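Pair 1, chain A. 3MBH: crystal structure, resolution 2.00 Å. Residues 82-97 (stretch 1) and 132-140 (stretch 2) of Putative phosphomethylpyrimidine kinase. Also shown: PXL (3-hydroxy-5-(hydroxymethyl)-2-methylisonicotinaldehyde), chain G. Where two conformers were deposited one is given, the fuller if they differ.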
# COMPACT_ATOMS: atom_id res chain seq x y z
N TYR A 82 -5.16 -29.44 1.75
CA TYR A 82 -3.72 -29.29 1.64
C TYR A 82 -3.12 -30.06 2.79
O TYR A 82 -3.27 -29.69 3.96
CB TYR A 82 -3.37 -27.79 1.67
CG TYR A 82 -1.94 -27.39 1.95
CD1 TYR A 82 -0.87 -28.25 1.71
CD2 TYR A 82 -1.64 -26.10 2.40
CE1 TYR A 82 0.41 -27.89 2.01
CE2 TYR A 82 -0.34 -25.73 2.68
CZ TYR A 82 0.68 -26.59 2.46
OH TYR A 82 1.99 -26.26 2.75
N THR A 83 -2.33 -31.06 2.43
CA THR A 83 -1.76 -31.94 3.40
C THR A 83 -0.26 -31.79 3.49
O THR A 83 0.40 -31.48 2.50
CB THR A 83 -2.09 -33.45 3.09
OG1 THR A 83 -1.26 -33.95 2.02
CG2 THR A 83 -3.52 -33.62 2.75
N GLY A 84 0.28 -32.10 4.67
CA GLY A 84 1.72 -32.13 4.87
C GLY A 84 2.15 -33.20 5.87
O GLY A 84 1.88 -34.45 5.68
N TYR A 85 2.88 -32.77 6.88
CA TYR A 85 3.41 -33.69 7.88
C TYR A 85 2.26 -34.45 8.56
O TYR A 85 1.40 -33.86 9.13
CB TYR A 85 4.26 -32.92 8.88
CG TYR A 85 5.00 -33.74 9.93
CD1 TYR A 85 4.31 -34.31 11.00
CD2 TYR A 85 6.38 -33.98 9.83
CE1 TYR A 85 4.96 -35.06 11.95
CE2 TYR A 85 7.03 -34.71 10.79
CZ TYR A 85 6.30 -35.27 11.85
OH TYR A 85 6.92 -36.00 12.82
N LEU A 86 2.31 -35.77 8.52
CA LEU A 86 1.32 -36.65 9.14
C LEU A 86 1.90 -37.34 10.35
O LEU A 86 3.10 -37.57 10.45
CB LEU A 86 0.84 -37.70 8.13
CG LEU A 86 0.32 -37.14 6.82
CD1 LEU A 86 -0.14 -38.28 5.84
CD2 LEU A 86 -0.81 -36.14 7.02
N GLY A 87 1.06 -37.65 11.31
CA GLY A 87 1.53 -38.13 12.61
C GLY A 87 1.70 -39.63 12.81
O GLY A 87 2.26 -40.04 13.83
N SER A 88 1.21 -40.45 11.88
CA SER A 88 1.48 -41.88 11.91
C SER A 88 1.17 -42.46 10.52
O SER A 88 0.50 -41.85 9.72
CB SER A 88 0.61 -42.59 12.99
OG SER A 88 -0.72 -42.80 12.50
N PRO A 89 1.63 -43.67 10.25
CA PRO A 89 1.25 -44.28 8.96
C PRO A 89 -0.25 -44.57 8.78
O PRO A 89 -0.71 -44.70 7.64
CB PRO A 89 2.07 -45.57 8.92
CG PRO A 89 3.18 -45.31 9.93
CD PRO A 89 2.63 -44.43 10.98
N ARG A 90 -0.98 -44.70 9.88
CA ARG A 90 -2.42 -44.91 9.85
C ARG A 90 -3.18 -43.69 9.26
O ARG A 90 -4.30 -43.80 8.81
CB ARG A 90 -2.94 -45.23 11.26
CG ARG A 90 -2.50 -46.58 11.74
CD ARG A 90 -2.67 -46.87 13.22
NE ARG A 90 -1.65 -46.14 14.00
CZ ARG A 90 -1.90 -45.18 14.87
NH1 ARG A 90 -3.13 -44.82 15.18
NH2 ARG A 90 -0.89 -44.61 15.51
N GLN A 91 -2.56 -42.53 9.28
CA GLN A 91 -3.22 -41.34 8.80
C GLN A 91 -3.37 -41.32 7.30
O GLN A 91 -4.28 -40.69 6.81
CB GLN A 91 -2.49 -40.06 9.25
CG GLN A 91 -2.45 -39.96 10.77
CD GLN A 91 -2.00 -38.62 11.29
OE1 GLN A 91 -1.75 -37.70 10.51
NE2 GLN A 91 -1.84 -38.51 12.62
N ILE A 92 -2.54 -42.04 6.58
CA ILE A 92 -2.63 -41.94 5.13
C ILE A 92 -4.03 -42.34 4.64
O ILE A 92 -4.66 -41.62 3.90
CB ILE A 92 -1.54 -42.66 4.38
CG1 ILE A 92 -0.27 -41.78 4.37
CG2 ILE A 92 -2.03 -42.95 2.90
CD1 ILE A 92 0.53 -41.75 5.77
N GLN A 93 -4.55 -43.43 5.17
CA GLN A 93 -5.85 -43.92 4.70
C GLN A 93 -7.01 -43.07 5.20
O GLN A 93 -8.00 -42.89 4.52
CB GLN A 93 -6.04 -45.38 5.04
CG GLN A 93 -5.48 -46.34 4.02
CD GLN A 93 -6.07 -46.16 2.58
OE1 GLN A 93 -7.29 -45.95 2.38
NE2 GLN A 93 -5.20 -46.23 1.61
N ILE A 94 -6.88 -42.58 6.41
CA ILE A 94 -7.86 -41.62 6.97
C ILE A 94 -7.93 -40.38 6.10
O ILE A 94 -9.02 -39.87 5.74
CB ILE A 94 -7.56 -41.24 8.43
CG1 ILE A 94 -7.68 -42.48 9.31
CG2 ILE A 94 -8.53 -40.12 8.90
CD1 ILE A 94 -7.08 -42.37 10.73
N VAL A 95 -6.76 -39.90 5.71
CA VAL A 95 -6.68 -38.70 4.91
C VAL A 95 -7.15 -38.98 3.48
O VAL A 95 -7.84 -38.16 2.92
CB VAL A 95 -5.27 -38.12 4.94
CG1 VAL A 95 -5.16 -36.94 3.97
CG2 VAL A 95 -4.95 -37.65 6.41
N SER A 96 -6.80 -40.13 2.92
CA SER A 96 -7.30 -40.50 1.60
C SER A 96 -8.84 -40.52 1.56
O SER A 96 -9.46 -40.01 0.61
CB SER A 96 -6.73 -41.85 1.17
OG SER A 96 -5.32 -41.84 1.27
N ASP A 97 -9.45 -41.09 2.59
CA ASP A 97 -10.93 -41.11 2.71
C ASP A 97 -11.53 -39.73 2.88
O ASP A 97 -12.61 -39.47 2.37
CB ASP A 97 -11.37 -42.00 3.88
CG ASP A 97 -11.25 -43.48 3.56
OD1 ASP A 97 -11.13 -43.80 2.36
OD2 ASP A 97 -11.26 -44.33 4.47
N GLU A 132 3.21 -45.67 2.60
CA GLU A 132 1.87 -45.06 2.66
C GLU A 132 1.79 -43.73 1.88
O GLU A 132 0.80 -43.44 1.17
CB GLU A 132 1.43 -44.88 4.12
CG GLU A 132 1.20 -46.17 4.90
CD GLU A 132 0.03 -47.00 4.33
OE1 GLU A 132 -1.05 -46.44 4.08
OE2 GLU A 132 0.20 -48.22 4.16
N MSE A 133 2.84 -42.91 2.00
CA MSE A 133 2.83 -41.64 1.31
C MSE A 133 2.74 -41.84 -0.21
O MSE A 133 2.09 -41.07 -0.90
CB MSE A 133 4.05 -40.81 1.70
CG MSE A 133 4.05 -39.40 1.17
SE MSE A 133 2.53 -38.35 1.85
CE MSE A 133 3.20 -37.90 3.61
N ARG A 134 3.39 -42.90 -0.71
CA ARG A 134 3.27 -43.27 -2.11
C ARG A 134 1.82 -43.46 -2.55
O ARG A 134 1.47 -43.15 -3.69
CB ARG A 134 4.05 -44.58 -2.40
CG ARG A 134 5.55 -44.40 -2.44
CD ARG A 134 6.24 -45.72 -2.61
NE ARG A 134 7.67 -45.60 -2.37
CZ ARG A 134 8.44 -46.56 -1.90
NH1 ARG A 134 7.93 -47.73 -1.56
NH2 ARG A 134 9.74 -46.35 -1.74
N HIS A 135 0.97 -43.95 -1.65
CA HIS A 135 -0.44 -44.05 -1.92
C HIS A 135 -1.14 -42.69 -1.90
O HIS A 135 -1.94 -42.39 -2.80
CB HIS A 135 -1.17 -44.97 -0.91
CG HIS A 135 -2.63 -45.11 -1.20
ND1 HIS A 135 -3.11 -45.79 -2.30
CD2 HIS A 135 -3.72 -44.62 -0.57
CE1 HIS A 135 -4.43 -45.75 -2.31
NE2 HIS A 135 -4.83 -45.05 -1.26
N LEU A 136 -0.87 -41.90 -0.88
CA LEU A 136 -1.55 -40.63 -0.72
C LEU A 136 -1.31 -39.71 -1.93
O LEU A 136 -2.24 -39.03 -2.38
CB LEU A 136 -1.13 -39.93 0.57
CG LEU A 136 -1.90 -38.63 0.85
CD1 LEU A 136 -3.44 -38.88 0.91
CD2 LEU A 136 -1.35 -37.90 2.11
N ILE A 137 -0.12 -39.72 -2.50
CA ILE A 137 0.11 -38.79 -3.62
C ILE A 137 -0.78 -39.10 -4.84
O ILE A 137 -1.03 -38.20 -5.62
CB ILE A 137 1.58 -38.66 -4.07
CG1 ILE A 137 2.12 -40.00 -4.65
CG2 ILE A 137 2.44 -38.01 -2.96
CD1 ILE A 137 3.33 -39.82 -5.44
N THR A 138 -1.30 -40.33 -4.96
CA THR A 138 -2.11 -40.73 -6.10
C THR A 138 -3.45 -40.02 -6.04
O THR A 138 -4.20 -39.98 -7.04
CB THR A 138 -2.37 -42.27 -6.16
OG1 THR A 138 -3.18 -42.70 -5.06
CG2 THR A 138 -1.07 -43.06 -6.17
N LYS A 139 -3.76 -39.44 -4.89
CA LYS A 139 -5.04 -38.83 -4.67
C LYS A 139 -4.99 -37.32 -4.85
O LYS A 139 -6.04 -36.71 -4.84
CB LYS A 139 -5.57 -39.17 -3.28
CG LYS A 139 -5.63 -40.68 -2.98
CD LYS A 139 -6.50 -41.42 -3.93
CE LYS A 139 -6.75 -42.89 -3.47
NZ LYS A 139 -7.37 -43.73 -4.58
N ALA A 140 -3.81 -36.75 -5.11
CA ALA A 140 -3.62 -35.28 -5.14
C ALA A 140 -3.64 -34.74 -6.55
O ALA A 140 -3.30 -35.46 -7.48
CB ALA A 140 -2.32 -34.90 -4.50
OP4 PXL G . 7.05 -29.84 6.68
C5A PXL G . 8.22 -29.89 7.47
C5 PXL G . 7.84 -30.33 8.89
C6 PXL G . 6.57 -30.31 9.42
N1 PXL G . 6.31 -30.74 10.65
C2 PXL G . 7.21 -31.19 11.55
C3 PXL G . 8.61 -31.25 11.11
C4 PXL G . 8.91 -30.82 9.72
C4A PXL G . 10.25 -30.76 9.14
O4A PXL G . 11.11 -30.85 9.97
O3 PXL G . 9.62 -31.72 11.85
C2A PXL G . 6.69 -31.57 12.92
O HOH W 1 -2.71 -45.54 6.29
O HOH W 2 -2.71 -47.05 2.08

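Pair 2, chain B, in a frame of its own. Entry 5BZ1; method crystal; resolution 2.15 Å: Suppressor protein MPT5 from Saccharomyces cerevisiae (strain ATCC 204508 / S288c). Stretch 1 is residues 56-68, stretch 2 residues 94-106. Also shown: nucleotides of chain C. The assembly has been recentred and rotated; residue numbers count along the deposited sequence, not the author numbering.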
# COMPACT_ATOMS: atom_id res chain seq x y z
N LEU B 56 12.27 17.03 -24.45
CA LEU B 56 10.86 17.42 -24.47
C LEU B 56 10.07 16.83 -23.30
O LEU B 56 9.25 17.51 -22.69
CB LEU B 56 10.22 17.01 -25.80
CG LEU B 56 10.83 17.68 -27.03
CD1 LEU B 56 10.15 17.22 -28.31
CD2 LEU B 56 10.76 19.19 -26.90
N ILE B 57 10.34 15.57 -22.99
CA ILE B 57 9.71 14.88 -21.86
C ILE B 57 9.92 15.64 -20.55
O ILE B 57 9.05 15.66 -19.68
CB ILE B 57 10.24 13.43 -21.75
CG1 ILE B 57 9.50 12.53 -22.74
CG2 ILE B 57 10.11 12.88 -20.34
CD1 ILE B 57 10.15 11.17 -22.94
N LEU B 58 11.07 16.31 -20.44
CA LEU B 58 11.42 17.05 -19.24
C LEU B 58 11.02 18.53 -19.31
O LEU B 58 11.23 19.28 -18.35
CB LEU B 58 12.92 16.93 -18.97
CG LEU B 58 13.45 15.50 -18.87
CD1 LEU B 58 14.96 15.50 -18.74
CD2 LEU B 58 12.82 14.79 -17.68
N ASP B 59 10.45 18.95 -20.44
CA ASP B 59 10.19 20.37 -20.69
C ASP B 59 8.83 20.80 -20.14
O ASP B 59 7.85 20.06 -20.24
CB ASP B 59 10.28 20.65 -22.19
CG ASP B 59 10.28 22.14 -22.50
OD1 ASP B 59 11.37 22.75 -22.45
OD2 ASP B 59 9.20 22.69 -22.78
N PRO B 60 8.77 22.02 -19.56
CA PRO B 60 7.54 22.58 -18.99
C PRO B 60 6.37 22.60 -19.97
O PRO B 60 5.22 22.48 -19.54
CB PRO B 60 7.95 24.01 -18.64
CG PRO B 60 9.41 23.93 -18.37
CD PRO B 60 9.94 22.89 -19.32
N PHE B 61 6.67 22.76 -21.26
CA PHE B 61 5.63 22.79 -22.28
C PHE B 61 5.73 21.57 -23.20
O PHE B 61 4.71 21.04 -23.64
CB PHE B 61 5.70 24.10 -23.08
CG PHE B 61 5.59 25.33 -22.22
CD1 PHE B 61 4.41 25.61 -21.55
CD2 PHE B 61 6.67 26.19 -22.07
CE1 PHE B 61 4.30 26.74 -20.75
CE2 PHE B 61 6.57 27.32 -21.27
CZ PHE B 61 5.38 27.59 -20.61
N GLY B 62 6.95 21.11 -23.46
CA GLY B 62 7.18 19.92 -24.26
C GLY B 62 6.49 18.67 -23.72
O GLY B 62 6.07 17.80 -24.49
N ASN B 63 6.38 18.57 -22.40
CA ASN B 63 5.75 17.40 -21.78
C ASN B 63 4.28 17.27 -22.16
O ASN B 63 3.75 16.16 -22.27
CB ASN B 63 5.93 17.41 -20.25
CG ASN B 63 4.88 18.25 -19.53
OD1 ASN B 63 3.79 17.76 -19.22
ND2 ASN B 63 5.21 19.50 -19.24
N TYR B 64 3.62 18.41 -22.39
CA TYR B 64 2.23 18.40 -22.84
C TYR B 64 2.12 17.85 -24.27
O TYR B 64 1.17 17.13 -24.59
CB TYR B 64 1.63 19.81 -22.76
CG TYR B 64 1.32 20.27 -21.35
CD1 TYR B 64 0.22 19.77 -20.66
CD2 TYR B 64 2.11 21.21 -20.71
CE1 TYR B 64 -0.07 20.19 -19.37
CE2 TYR B 64 1.84 21.64 -19.42
CZ TYR B 64 0.74 21.12 -18.76
OH TYR B 64 0.46 21.54 -17.48
N LEU B 65 3.08 18.20 -25.12
CA LEU B 65 3.08 17.70 -26.50
C LEU B 65 3.32 16.19 -26.53
O LEU B 65 2.61 15.46 -27.23
CB LEU B 65 4.12 18.42 -27.36
CG LEU B 65 4.16 17.93 -28.81
CD1 LEU B 65 2.81 18.14 -29.47
CD2 LEU B 65 5.25 18.62 -29.61
N VAL B 66 4.32 15.74 -25.78
CA VAL B 66 4.64 14.31 -25.71
C VAL B 66 3.43 13.49 -25.27
O VAL B 66 3.11 12.46 -25.87
CB VAL B 66 5.83 14.05 -24.77
CG1 VAL B 66 6.03 12.56 -24.56
CG2 VAL B 66 7.11 14.68 -25.32
N GLN B 67 2.74 13.97 -24.24
CA GLN B 67 1.54 13.29 -23.75
C GLN B 67 0.43 13.24 -24.80
O GLN B 67 -0.21 12.21 -24.97
CB GLN B 67 1.02 13.97 -22.48
CG GLN B 67 1.88 13.76 -21.24
CD GLN B 67 1.30 14.42 -20.01
OE1 GLN B 67 0.31 13.94 -19.45
NE2 GLN B 67 1.89 15.52 -19.59
N LYS B 68 0.21 14.36 -25.49
CA LYS B 68 -0.81 14.40 -26.54
C LYS B 68 -0.44 13.42 -27.64
O LYS B 68 -1.29 12.66 -28.12
CB LYS B 68 -0.93 15.81 -27.12
CG LYS B 68 -2.28 16.07 -27.77
CD LYS B 68 -3.39 15.94 -26.74
CE LYS B 68 -4.76 15.98 -27.38
NZ LYS B 68 -5.81 16.28 -26.37
N ILE B 94 11.76 11.26 -11.46
CA ILE B 94 11.95 12.23 -10.38
C ILE B 94 11.67 13.66 -10.85
O ILE B 94 11.65 14.59 -10.05
CB ILE B 94 13.38 12.19 -9.81
CG1 ILE B 94 14.40 12.61 -10.87
CG2 ILE B 94 13.70 10.80 -9.26
CD1 ILE B 94 15.83 12.61 -10.37
N ASN B 95 11.48 13.83 -12.15
CA ASN B 95 11.24 15.15 -12.72
C ASN B 95 9.76 15.52 -12.65
O ASN B 95 8.90 14.68 -12.92
CB ASN B 95 11.72 15.20 -14.17
CG ASN B 95 11.78 16.61 -14.71
OD1 ASN B 95 10.85 17.09 -15.36
ND2 ASN B 95 12.89 17.30 -14.46
N GLN B 96 9.47 16.77 -12.29
CA GLN B 96 8.10 17.21 -12.10
C GLN B 96 7.31 17.20 -13.41
O GLN B 96 6.09 17.03 -13.41
CB GLN B 96 8.05 18.60 -11.45
CG GLN B 96 8.59 19.73 -12.32
CD GLN B 96 8.41 21.10 -11.69
OE1 GLN B 96 7.32 21.43 -11.22
NE2 GLN B 96 9.47 21.89 -11.68
N TYR B 97 8.02 17.37 -14.52
CA TYR B 97 7.41 17.32 -15.83
C TYR B 97 7.56 15.91 -16.41
O TYR B 97 6.64 15.38 -17.03
CB TYR B 97 8.05 18.36 -16.76
CG TYR B 97 7.99 19.76 -16.19
CD1 TYR B 97 6.77 20.37 -15.96
CD2 TYR B 97 9.15 20.46 -15.89
CE1 TYR B 97 6.70 21.65 -15.43
CE2 TYR B 97 9.09 21.73 -15.36
CZ TYR B 97 7.87 22.32 -15.13
OH TYR B 97 7.80 23.59 -14.61
N GLY B 98 8.72 15.31 -16.18
CA GLY B 98 9.01 13.97 -16.68
C GLY B 98 8.02 12.92 -16.19
O GLY B 98 7.60 12.06 -16.97
N THR B 99 7.65 12.99 -14.92
CA THR B 99 6.73 12.01 -14.34
C THR B 99 5.37 12.02 -15.05
O THR B 99 4.75 10.98 -15.21
CB THR B 99 6.55 12.20 -12.81
OG1 THR B 99 5.77 11.13 -12.27
CG2 THR B 99 5.87 13.53 -12.48
N ARG B 100 4.92 13.20 -15.49
CA ARG B 100 3.64 13.31 -16.19
C ARG B 100 3.75 12.65 -17.57
O ARG B 100 2.84 11.93 -17.99
CB ARG B 100 3.23 14.78 -16.35
CG ARG B 100 3.24 15.60 -15.06
CD ARG B 100 2.18 15.12 -14.07
NE ARG B 100 2.09 16.01 -12.91
CZ ARG B 100 0.99 16.65 -12.54
NH1 ARG B 100 -0.14 16.49 -13.21
NH2 ARG B 100 1.01 17.44 -11.47
N SER B 101 4.86 12.91 -18.26
CA SER B 101 5.13 12.30 -19.55
C SER B 101 5.18 10.77 -19.46
O SER B 101 4.54 10.07 -20.25
CB SER B 101 6.46 12.81 -20.11
OG SER B 101 6.43 14.21 -20.32
N LEU B 102 5.93 10.26 -18.48
CA LEU B 102 6.14 8.82 -18.35
C LEU B 102 4.87 8.08 -17.93
O LEU B 102 4.61 6.97 -18.40
CB LEU B 102 7.30 8.53 -17.39
CG LEU B 102 7.78 7.08 -17.33
CD1 LEU B 102 7.96 6.55 -18.74
CD2 LEU B 102 9.08 6.98 -16.56
N GLN B 103 4.08 8.69 -17.04
CA GLN B 103 2.80 8.11 -16.65
C GLN B 103 1.90 7.92 -17.87
O GLN B 103 1.25 6.88 -18.01
CB GLN B 103 2.09 9.01 -15.63
CG GLN B 103 2.67 9.00 -14.22
CD GLN B 103 2.08 10.09 -13.35
OE1 GLN B 103 0.87 10.16 -13.15
NE2 GLN B 103 2.94 10.97 -12.84
N LYS B 104 1.87 8.92 -18.74
CA LYS B 104 1.05 8.86 -19.95
C LYS B 104 1.56 7.78 -20.91
O LYS B 104 0.78 7.03 -21.49
CB LYS B 104 1.03 10.22 -20.66
CG LYS B 104 0.09 10.28 -21.86
CD LYS B 104 -1.34 9.90 -21.45
CE LYS B 104 -2.28 9.89 -22.65
NZ LYS B 104 -2.57 11.24 -23.18
N ILE B 105 2.89 7.71 -21.05
CA ILE B 105 3.51 6.71 -21.91
C ILE B 105 3.16 5.29 -21.45
O ILE B 105 2.71 4.46 -22.25
CB ILE B 105 5.04 6.89 -21.97
CG1 ILE B 105 5.39 8.17 -22.73
CG2 ILE B 105 5.71 5.69 -22.63
CD1 ILE B 105 6.86 8.53 -22.70
N ILE B 106 3.37 5.02 -20.17
CA ILE B 106 2.99 3.73 -19.58
C ILE B 106 1.51 3.46 -19.78
O ILE B 106 1.11 2.34 -20.11
CB ILE B 106 3.31 3.70 -18.06
CG1 ILE B 106 4.82 3.72 -17.83
CG2 ILE B 106 2.71 2.46 -17.40
CD1 ILE B 106 5.22 4.07 -16.41
P U C 9 -1.86 20.20 -12.15
OP1 U C 9 -2.59 19.58 -13.29
OP2 U C 9 -1.25 19.34 -11.10
O5' U C 9 -0.71 21.12 -12.76
C5' U C 9 0.25 21.77 -11.94
C4' U C 9 1.47 22.13 -12.73
O4' U C 9 2.13 20.91 -13.16
C3' U C 9 1.20 22.88 -14.03
O3' U C 9 1.08 24.28 -13.81
C2' U C 9 2.38 22.49 -14.92
O2' U C 9 3.51 23.30 -14.64
C1' U C 9 2.66 21.07 -14.45
N1 U C 9 2.06 20.03 -15.33
C2 U C 9 2.74 19.68 -16.49
O2 U C 9 3.79 20.21 -16.82
N3 U C 9 2.15 18.71 -17.25
C4 U C 9 0.97 18.05 -16.97
O4 U C 9 0.55 17.20 -17.76
C5 U C 9 0.33 18.46 -15.75
C6 U C 9 0.88 19.40 -14.98
P A C 10 -0.11 25.12 -14.48
OP1 A C 10 -0.19 26.44 -13.81
OP2 A C 10 -1.32 24.25 -14.53
O5' A C 10 0.39 25.37 -15.97
C5' A C 10 1.73 25.78 -16.22
C4' A C 10 1.87 26.43 -17.58
O4' A C 10 1.63 25.45 -18.62
C3' A C 10 0.91 27.59 -17.85
O3' A C 10 1.58 28.57 -18.65
C2' A C 10 -0.18 26.93 -18.68
O2' A C 10 -0.91 27.81 -19.51
C1' A C 10 0.62 25.92 -19.49
N9 A C 10 -0.15 24.79 -20.01
C8 A C 10 -1.17 24.10 -19.40
N7 A C 10 -1.66 23.13 -20.14
C5 A C 10 -0.91 23.19 -21.32
C6 A C 10 -0.94 22.43 -22.51
N6 A C 10 -1.78 21.42 -22.73
N1 A C 10 -0.05 22.76 -23.48
C2 A C 10 0.79 23.78 -23.27
N3 A C 10 0.91 24.56 -22.19
C4 A C 10 0.02 24.21 -21.24
P U C 7 1.58 17.79 -3.77
OP1 U C 7 2.95 18.29 -4.04
OP2 U C 7 0.71 18.55 -2.84
O5' U C 7 0.83 17.64 -5.18
C5' U C 7 0.44 18.78 -5.94
C4' U C 7 -0.72 18.48 -6.86
O4' U C 7 -0.23 17.85 -8.08
C3' U C 7 -1.79 17.55 -6.30
O3' U C 7 -3.07 17.93 -6.81
C2' U C 7 -1.40 16.20 -6.89
O2' U C 7 -2.44 15.25 -6.96
C1' U C 7 -0.91 16.62 -8.27
N1 U C 7 0.00 15.68 -8.93
C2 U C 7 -0.52 14.89 -9.94
O2 U C 7 -1.70 14.94 -10.28
N3 U C 7 0.36 14.02 -10.54
C4 U C 7 1.70 13.88 -10.24
O4 U C 7 2.37 13.06 -10.88
C5 U C 7 2.17 14.74 -9.19
C6 U C 7 1.33 15.60 -8.59
O HOH W 3 12.88 19.80 -16.16
O HOH W 4 -2.42 13.51 -20.77

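What backbone arrangement do the two pairs share? In each, two helices run side by side and nearly parallel: the axes of pair 1 approach to 9.3 Å with 9° between their directions, those of pair 2 to 8.9 Å with 2°. Fourteen central residues superpose with an RMSD of 0.7 Å. In both, a proline lies in the turn that leads into the helix of stretch 1, Pro A89 matching Pro B60, and a side chain before it caps the turn. Ser A88 OG accepts a weak bond from Arg A90 N (3.2 Å), whereas Asp B59 OD2 takes two, from Phe B61 N (3.0 Å) and Gly B62 N (2.8 Å).

What fills the centre of the contact? Ile A92 and Asn B63 coincide within 0.1 Å at CA, and both point toward the partner helix. In pair 1 the isoleucine is a knob in a hole formed by Glu A132, Met A133, His A135 and Leu A136; its CG2 lies 3.9 Å from Leu A136 CB. Leu A136 extends the apolar patch, with CD1 4.0 Å from Val A95 CG1 and CD2 3.9 Å from Leu A86 CD1. Pair 2 places a small residue opposite its asparagine: Ser B101, the match of Leu A136, brings OG to 3.2 Å from Asn B63 CB. Ser B101 OG also donates to Ile B57 O (3.1 Å), so a polar tie between the stretches forms where pair 1 has the apolar side chain of Leu A136.

How do the aligned residues Glu A132 and Tyr B97 meet the matched prolines? In both, the CA-to-CB bond points toward the other stretch, but the contacts differ. The aliphatic part of Glu A132 lies along the proline, its CG 3.6 Å from Pro A89 O, while its carboxylate works through water: water 1 donates to Glu A132 OE1 (2.9 Å) and Pro A89 O (2.6 Å) and accepts from Gln A93 N (3.0 Å). Tyr B97 instead offers a ring face to the proline. Pro B60 CA sits 3.7 Å from the centroid of the Tyr B97 ring, almost on the ring normal, a CH-pi contact.

What happens one turn further along? Ser A96 and Gln B67 match. The serine turns back on its own helix, Ser A96 OG donating to Ile A92 O (2.7 Å), yet still touches Leu A136 CD1 at 3.5 Å. The longer glutamine covers more of the neighbouring helix, with CG 3.9 Å from Ser B101 CA, and Lys B104 NZ donates to Gln B67 O (3.1 Å), a second direct bond across pair 2. No clear direct hydrogen bond crosses pair 1.

What else do the polar side chains of pair 2 do? They also bind a base. U9 of chain C donates from N3 to Asn B63 OD1 (2.7 Å), and Gln B67 NE2 donates to U9 O4 (2.8 Å), while the matching Ile A92 and Ser A96 are spent on packing and on the helix itself.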